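Local coordinates for protein holliday junction resolving enzyme HJC (Sulfolobus solfataricus, PDB 1HH1) that resolves Holliday junctions formed in genetic recombination by introducing paired nicks in opposing strands of four-way DNA, using magnesium as cofactor, at residues A45-V50 / L130-I135; L97-F102 / L122-L127. One frame throughout, in Å; residues are numbered along the deposited sequence.

Overall arrangement
Both contacts pack the helix 124-139 against the same mixed sheet of a PD-(D/E)XK-type nuclease fold, contact 2 at the start of the helix and contact 1 further along it, with centres about 14 Å apart. Contact 2 lies nearer the middle of the chain, its centre about 8 Å from the chain centre against about 14 Å for contact 1, and three of its seven touching residues are buried against two. Its chemistry is mainly backbone pairing, a capping box and packing on a phenylalanine. Contact 1, at a hairpin turn, combines a lysine-glutamate salt bridge with aliphatic packing. They meet where L130 CD1 lies 3.5 Å from L122 CD1.

Contact 1. Residues A45-V50 / L130-I135; sequences ALKNGV and LVEAKI
K47 and E132 form the one salt bridge between the segments, with K47 NZ 2.8 Å from E132 OE2. The ammonium group reaches this oxygen on its syn side, 26° out of the carboxylate plane. Two chains of different shape make the meeting possible: K47 runs out extended beyond CG, whereas E132, whose CB is directed away from the strand, bends at chi2 (-87°) and brings its carboxylate back. K47 NZ also donates to the carbonyl O of K22, which gives the charge a second acceptor.

Next to this polar pair, I135 lies across the aliphatic part of K47 at about a right angle, its CD1 3.8 Å from K47 CG. I135 CD1 also lies 3.6 Å from the carbonyl O of K47, an acceptor already used by V50 N in closing the type I' turn K47-V50. N48 meets both branches of I135, with N48 ND2 3.7 Å from I135 CG2 and N48 CB against CG1 and CD1. At the last residue of the turn, the two methyls of V50 face V131 and I135 respectively, and K134 lies along both. V50 CG1, anti to the backbone N, packs on V131 CG1 at 4.0 Å; V50 CG2 reaches I135 CG1 at 3.7 Å. The successive helical turns represented by V131 and I135 thus both bear on one valine.

This is the hairpin between strands 43-47 and 50-60 lying beside helix 124-139. The axes of the short segments 45-47 and 130-135 approach to 10.0 Å, a usual helix-to-sheet spacing, at 37°. V131 extends the packing to F24 and I52, while backbone hydrogen bonds from N48 and G49 reach the second subunit, placing the turn that ends strand 43-47 at the dimer interface.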
# COMPACT_ATOMS: atom_id res chain seq x y z
N ALA A 45 4.78 -2.91 -0.58
CA ALA A 45 4.68 -4.27 -0.02
C ALA A 45 4.34 -4.12 1.47
O ALA A 45 4.92 -3.34 2.21
CB ALA A 45 5.98 -5.01 -0.29
N LEU A 46 3.32 -4.88 1.88
CA LEU A 46 2.80 -4.78 3.23
C LEU A 46 2.81 -6.13 3.92
O LEU A 46 2.33 -7.09 3.34
CB LEU A 46 1.34 -4.24 3.12
CG LEU A 46 1.05 -3.06 2.20
CD1 LEU A 46 -0.46 -2.81 2.04
CD2 LEU A 46 1.66 -1.73 2.69
N LYS A 47 3.18 -6.16 5.19
CA LYS A 47 3.11 -7.41 5.93
C LYS A 47 2.89 -7.10 7.39
O LYS A 47 3.68 -6.37 8.02
CB LYS A 47 4.37 -8.27 5.74
CG LYS A 47 4.26 -9.62 6.44
CD LYS A 47 5.33 -10.61 5.93
CE LYS A 47 5.16 -11.92 6.70
NZ LYS A 47 6.09 -13.01 6.32
N ASN A 48 1.73 -7.60 7.86
CA ASN A 48 1.40 -7.42 9.27
C ASN A 48 1.70 -6.04 9.82
O ASN A 48 2.31 -5.92 10.89
CB ASN A 48 2.15 -8.48 10.11
CG ASN A 48 1.41 -8.87 11.39
OD1 ASN A 48 0.52 -8.18 11.87
ND2 ASN A 48 1.76 -10.01 11.98
N GLY A 49 1.12 -5.00 9.22
CA GLY A 49 1.25 -3.64 9.71
C GLY A 49 2.49 -2.90 9.22
O GLY A 49 2.58 -1.70 9.49
N VAL A 50 3.46 -3.56 8.59
CA VAL A 50 4.69 -2.85 8.19
C VAL A 50 4.65 -2.48 6.73
O VAL A 50 4.22 -3.32 5.94
CB VAL A 50 5.94 -3.73 8.48
CG1 VAL A 50 7.23 -3.02 8.07
CG2 VAL A 50 5.98 -4.04 9.98
N LEU A 130 14.34 -7.18 7.99
CA LEU A 130 14.07 -5.89 8.66
C LEU A 130 12.56 -5.83 8.94
O LEU A 130 12.08 -5.35 9.98
CB LEU A 130 14.42 -4.67 7.80
CG LEU A 130 15.87 -4.37 7.47
CD1 LEU A 130 15.99 -3.06 6.68
CD2 LEU A 130 16.69 -4.27 8.76
N VAL A 131 11.77 -6.20 7.92
CA VAL A 131 10.32 -6.19 8.08
C VAL A 131 9.89 -7.11 9.22
O VAL A 131 9.14 -6.74 10.13
CB VAL A 131 9.59 -6.61 6.79
CG1 VAL A 131 8.09 -6.78 7.08
CG2 VAL A 131 9.82 -5.59 5.68
N GLU A 132 10.39 -8.36 9.22
CA GLU A 132 10.03 -9.29 10.29
C GLU A 132 10.44 -8.81 11.66
O GLU A 132 9.72 -9.16 12.62
CB GLU A 132 10.59 -10.73 10.07
CG GLU A 132 10.18 -11.21 8.66
CD GLU A 132 8.80 -11.85 8.70
OE1 GLU A 132 8.01 -11.66 9.64
OE2 GLU A 132 8.50 -12.58 7.73
N ALA A 133 11.57 -8.10 11.83
CA ALA A 133 11.93 -7.64 13.18
C ALA A 133 10.98 -6.53 13.63
O ALA A 133 10.65 -6.41 14.81
CB ALA A 133 13.38 -7.13 13.24
N LYS A 134 10.55 -5.66 12.69
CA LYS A 134 9.61 -4.60 13.11
C LYS A 134 8.29 -5.26 13.53
O LYS A 134 7.67 -4.82 14.49
CB LYS A 134 9.33 -3.60 11.98
CG LYS A 134 10.55 -2.79 11.59
CD LYS A 134 10.43 -2.01 10.29
CE LYS A 134 11.42 -0.85 10.26
NZ LYS A 134 11.29 -0.08 8.99
N ILE A 135 7.83 -6.29 12.84
CA ILE A 135 6.59 -6.98 13.24
C ILE A 135 6.74 -7.50 14.67
O ILE A 135 5.86 -7.31 15.54
CB ILE A 135 6.27 -8.15 12.28
CG1 ILE A 135 5.81 -7.64 10.92
CG2 ILE A 135 5.23 -9.11 12.88
CD1 ILE A 135 5.89 -8.62 9.76

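Contact 2. Residues L97-F102 / L122-L127; sequences LKFIPF and LDLEDL
F99 and L122 form a single antiparallel bridge, a hydrogen-bonded pair, just before a capping box starts helix 124-139. F99 N donates to L122 O at 2.6 Å, and L122 N returns the bond to F99 O at 2.7 Å. Both backbone groups of F99 therefore find their partners in L122.

D123 is the N-cap. D123 OD1 accepts from D126 N at 2.9 Å, nearly in line with the C-O bond, and D126 OD2 accepts from D123 N in return at 3.3 Å. The D123 carboxylate is directed to this amide because CG lies between the backbone N and the carbonyl carbon (chi1 60°). L124 N, at the helix start, donates to a water that in turn donates to L97 O, carrying the link across to the strand.

The F99 and L127 side chains cross at about a right angle, with L127 CD2 over one face of the F99 ring as a CH-pi contact, 3.7 Å from the ring centroid. L124 CD1 approaches F99 CE2 obliquely at 3.8 Å. Replacing the ring with an alanine is likely to open a gap beside L124 and L127 and strip the L127 methyl of its aromatic face. I54 of strand 50-60 and I15 of helix 10-21 also touch F99, so the ring joins both elements to helix 124-139. Beside the bridge, K98 CA makes a CA-H...O contact of 3.4 Å with L122 O, the same carbonyl that accepts from F99 N.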
# COMPACT_ATOMS: atom_id res chain seq x y z
N LEU A 97 20.26 -9.30 -6.40
CA LEU A 97 19.39 -8.15 -6.20
C LEU A 97 19.83 -7.44 -4.93
O LEU A 97 20.08 -8.12 -3.93
CB LEU A 97 17.97 -8.65 -6.08
CG LEU A 97 16.77 -7.82 -6.47
CD1 LEU A 97 17.08 -6.74 -7.50
CD2 LEU A 97 15.69 -8.76 -7.02
N LYS A 98 20.01 -6.12 -4.97
CA LYS A 98 20.39 -5.37 -3.78
C LYS A 98 19.38 -4.27 -3.45
O LYS A 98 18.86 -3.61 -4.36
CB LYS A 98 21.79 -4.76 -3.92
CG LYS A 98 22.92 -5.75 -3.66
CD LYS A 98 22.69 -6.47 -2.33
CE LYS A 98 23.36 -7.82 -2.28
NZ LYS A 98 22.35 -8.87 -1.97
N PHE A 99 19.09 -4.08 -2.15
CA PHE A 99 18.12 -3.04 -1.79
C PHE A 99 18.83 -1.98 -0.97
O PHE A 99 19.44 -2.25 0.06
CB PHE A 99 16.87 -3.58 -1.08
CG PHE A 99 16.12 -4.54 -1.97
CD1 PHE A 99 15.20 -4.08 -2.89
CD2 PHE A 99 16.37 -5.90 -1.90
CE1 PHE A 99 14.55 -4.95 -3.73
CE2 PHE A 99 15.73 -6.79 -2.74
CZ PHE A 99 14.82 -6.32 -3.67
N ILE A 100 18.77 -0.73 -1.42
CA ILE A 100 19.42 0.33 -0.63
C ILE A 100 18.41 1.22 0.07
O ILE A 100 17.58 1.84 -0.59
CB ILE A 100 20.31 1.17 -1.60
CG1 ILE A 100 21.39 0.25 -2.23
CG2 ILE A 100 21.00 2.27 -0.82
CD1 ILE A 100 21.85 0.75 -3.59
N PRO A 101 18.47 1.35 1.38
CA PRO A 101 17.65 2.28 2.14
C PRO A 101 17.82 3.66 1.52
O PRO A 101 18.95 4.10 1.28
CB PRO A 101 18.11 2.23 3.60
CG PRO A 101 19.07 1.08 3.61
CD PRO A 101 19.48 0.68 2.21
N PHE A 102 16.72 4.30 1.09
CA PHE A 102 16.78 5.56 0.36
C PHE A 102 17.62 6.62 1.05
O PHE A 102 18.32 7.38 0.36
CB PHE A 102 15.36 6.10 0.08
CG PHE A 102 15.36 6.84 -1.25
CD1 PHE A 102 15.14 6.15 -2.42
CD2 PHE A 102 15.60 8.20 -1.28
CE1 PHE A 102 15.15 6.82 -3.62
CE2 PHE A 102 15.61 8.87 -2.49
CZ PHE A 102 15.38 8.17 -3.67
N LEU A 122 20.86 -4.31 1.01
CA LEU A 122 20.49 -5.57 1.63
C LEU A 122 20.12 -6.53 0.50
O LEU A 122 19.63 -6.05 -0.52
CB LEU A 122 19.27 -5.29 2.49
CG LEU A 122 19.41 -4.14 3.49
CD1 LEU A 122 18.04 -3.65 3.94
CD2 LEU A 122 20.24 -4.56 4.71
N ASP A 123 20.30 -7.82 0.73
CA ASP A 123 19.74 -8.76 -0.26
C ASP A 123 18.24 -8.88 0.09
O ASP A 123 17.85 -8.34 1.12
CB ASP A 123 20.49 -10.06 -0.23
CG ASP A 123 20.55 -10.88 1.02
OD1 ASP A 123 19.80 -10.63 1.98
OD2 ASP A 123 21.38 -11.85 1.08
N LEU A 124 17.45 -9.64 -0.63
CA LEU A 124 16.04 -9.79 -0.30
C LEU A 124 15.78 -10.34 1.08
O LEU A 124 14.93 -9.82 1.84
CB LEU A 124 15.36 -10.63 -1.40
CG LEU A 124 13.83 -10.71 -1.25
CD1 LEU A 124 13.20 -9.33 -1.44
CD2 LEU A 124 13.29 -11.72 -2.24
N GLU A 125 16.49 -11.38 1.52
CA GLU A 125 16.32 -11.93 2.86
C GLU A 125 16.60 -10.92 3.94
O GLU A 125 15.81 -10.84 4.88
CB GLU A 125 17.17 -13.20 3.07
CG GLU A 125 17.08 -13.81 4.44
CD GLU A 125 15.67 -14.34 4.77
OE1 GLU A 125 14.86 -14.57 3.85
OE2 GLU A 125 15.42 -14.50 5.98
N ASP A 126 17.66 -10.12 3.82
CA ASP A 126 17.93 -9.08 4.80
C ASP A 126 16.77 -8.06 4.89
O ASP A 126 16.48 -7.56 5.97
CB ASP A 126 19.20 -8.30 4.45
CG ASP A 126 20.54 -9.00 4.51
OD1 ASP A 126 20.73 -9.88 5.38
OD2 ASP A 126 21.43 -8.67 3.68
N LEU A 127 16.24 -7.62 3.77
CA LEU A 127 15.14 -6.67 3.66
C LEU A 127 13.91 -7.22 4.37
O LEU A 127 13.34 -6.63 5.28
CB LEU A 127 14.79 -6.43 2.17
CG LEU A 127 13.61 -5.53 1.85
CD1 LEU A 127 13.73 -4.18 2.54
CD2 LEU A 127 13.52 -5.27 0.34
O HOH W 1 18.51 -10.79 -3.10